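PDB 3JQ0: SusD superfamily protein from Bacteroides vulgatus ATCC 8482, which probably binds glycans or related nutrients at the cell surface as an outer-membrane member of the SusD family. Local coordinates for residues Arg392-Gly395 / Ser396-Asn400. Sequence-based numbering, arbitrary orientation.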
loop_
_atom_site.group_PDB
_atom_site.type_symbol
_atom_site.label_atom_id
_atom_site.label_comp_id
_atom_site.label_asym_id
_atom_site.label_seq_id
_atom_site.Cartn_x
_atom_site.Cartn_y
_atom_site.Cartn_z
ATOM N N ARG A 392 -13.758 -1.574 14.599
ATOM C CA ARG A 392 -12.391 -1.445 15.104
ATOM C C ARG A 392 -11.960 0.025 15.110
ATOM O O ARG A 392 -11.258 0.455 16.021
ATOM C CB ARG A 392 -11.463 -2.333 14.317
ATOM C CG ARG A 392 -10.025 -2.399 14.899
ATOM C CD ARG A 392 -9.026 -1.377 14.321
ATOM N NE ARG A 392 -8.757 -1.538 12.905
ATOM C CZ ARG A 392 -8.013 -2.518 12.399
ATOM N NH1 ARG A 392 -7.457 -3.429 13.188
ATOM N NH2 ARG A 392 -7.826 -2.596 11.104
ATOM N N ALA A 393 -12.319 0.780 14.095
ATOM C CA ALA A 393 -11.938 2.194 13.933
ATOM C C ALA A 393 -12.550 3.072 15.013
ATOM O O ALA A 393 -11.871 3.966 15.540
ATOM C CB ALA A 393 -12.327 2.719 12.550
ATOM N N TYR A 394 -13.842 2.915 15.296
ATOM C CA TYR A 394 -14.508 3.721 16.322
ATOM C C TYR A 394 -14.362 3.133 17.731
ATOM O O TYR A 394 -14.570 3.821 18.730
ATOM C CB TYR A 394 -15.988 3.867 15.989
ATOM C CG TYR A 394 -16.299 4.635 14.730
ATOM C CD1 TYR A 394 -16.354 6.022 14.695
ATOM C CD2 TYR A 394 -16.517 3.969 13.525
ATOM C CE1 TYR A 394 -16.641 6.709 13.525
ATOM C CE2 TYR A 394 -16.799 4.655 12.353
ATOM C CZ TYR A 394 -16.844 6.024 12.345
ATOM O OH TYR A 394 -17.152 6.743 11.207
ATOM N N GLY A 395 -14.065 1.839 17.789
ATOM C CA GLY A 395 -14.107 1.043 19.024
ATOM C C GLY A 395 -15.506 0.537 19.282
ATOM O O GLY A 395 -16.483 1.237 19.011
ATOM N N SER A 396 -15.597 -0.651 19.849
ATOM C CA SER A 396 -16.890 -1.241 20.063
ATOM C C SER A 396 -17.846 -0.368 20.870
ATOM O O SER A 396 -19.054 -0.347 20.585
ATOM C CB SER A 396 -16.750 -2.614 20.772
ATOM O OG SER A 396 -16.057 -3.519 19.951
ATOM N N LYS A 397 -17.377 0.279 21.924
ATOM C CA LYS A 397 -18.274 1.044 22.759
ATOM C C LYS A 397 -18.994 2.139 21.950
ATOM O O LYS A 397 -20.230 2.229 21.942
ATOM C CB LYS A 397 -17.534 1.648 23.959
ATOM C CG LYS A 397 -18.430 2.378 24.923
ATOM C CD LYS A 397 -17.667 3.012 26.074
ATOM C CE LYS A 397 -18.550 3.771 27.049
ATOM N NZ LYS A 397 -19.064 2.675 27.904
ATOM N N TYR A 398 -18.236 2.980 21.283
ATOM C CA TYR A 398 -18.806 4.048 20.510
ATOM C C TYR A 398 -19.583 3.508 19.337
ATOM O O TYR A 398 -20.673 3.985 19.030
ATOM C CB TYR A 398 -17.701 4.984 20.039
ATOM C CG TYR A 398 -18.209 6.209 19.354
ATOM C CD1 TYR A 398 -18.503 6.215 18.003
ATOM C CD2 TYR A 398 -18.435 7.374 20.064
ATOM C CE1 TYR A 398 -19.030 7.355 17.386
ATOM C CE2 TYR A 398 -18.931 8.528 19.463
ATOM C CZ TYR A 398 -19.227 8.511 18.134
ATOM O OH TYR A 398 -19.736 9.639 17.546
ATOM N N PHE A 399 -19.057 2.513 18.653
ATOM C CA PHE A 399 -19.728 1.939 17.480
ATOM C C PHE A 399 -21.131 1.465 17.876
ATOM O O PHE A 399 -22.111 1.779 17.195
ATOM C CB PHE A 399 -18.889 0.804 16.942
ATOM C CG PHE A 399 -19.459 0.166 15.713
ATOM C CD1 PHE A 399 -19.244 0.705 14.482
ATOM C CD2 PHE A 399 -20.226 -0.992 15.822
ATOM C CE1 PHE A 399 -19.840 0.099 13.312
ATOM C CE2 PHE A 399 -20.798 -1.613 14.712
ATOM C CZ PHE A 399 -20.570 -1.093 13.488
ATOM N N ASN A 400 -21.218 0.712 18.951
ATOM C CA ASN A 400 -22.505 0.144 19.371
ATOM C C ASN A 400 -23.514 1.179 19.799
ATOM O O ASN A 400 -24.703 0.893 19.745
ATOM C CB ASN A 400 -22.278 -0.904 20.465
ATOM C CG ASN A 400 -21.646 -2.208 19.917
ATOM O OD1 ASN A 400 -21.736 -2.496 18.729
ATOM N ND2 ASN A 400 -20.964 -2.981 20.797
HETATM O O HOH W 1 -15.305 3.195 21.457
#
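Tyr394, the last residue of helix 383-394, sets its ring beside that of Tyr398, in the first turn of helix 396-401. The two planes are tilted by only 15°, yet the rings are slid so far apart, with centroids 6.0 Å from each other, that they scarcely overlap. They meet at their CD1 corners, CD1 of Tyr394 lying 3.9 Å from CD1 of Tyr398, with neither ring presenting a face or an edge, while CB of Tyr394 also rests near that same Tyr398 atom. The first torsions differ: Tyr394 has CG beside its backbone N, whereas in Tyr398 CG lies anti to the N (chi1 -174°), and together they bring the two corners into touch. Tyrosine suits both places, its broad ring giving apolar surface; Tyr394 is buried and also packs on Ile406, and Tyr398 stacks on His402. Phe399, also buried, brings its CB to 4.3 Å from CB of Tyr394, with Tyr394 CD2 near the plane of its ring, at the edge.

Gly395 alone separates the two helices. Its positive phi, easily adopted without a side chain, takes it out of helical geometry; standing right before the next helix, it is also that helix's N-cap residue. Its carbonyl O accepts the first helical bond, from Phe399 N at 2.9 Å, with an N-H...O angle of 164°. Ser396 OG is hydrogen-bonded to OE2 of Glu391, in the preceding helix. A water donates to Tyr394 O and accepts from Tyr398 N, 2.9 Å from each. The junction thus combines apolar contact between the aromatic rings with a direct bond and a water bridge between peptide groups, which probably fixes how the second helix leaves the first.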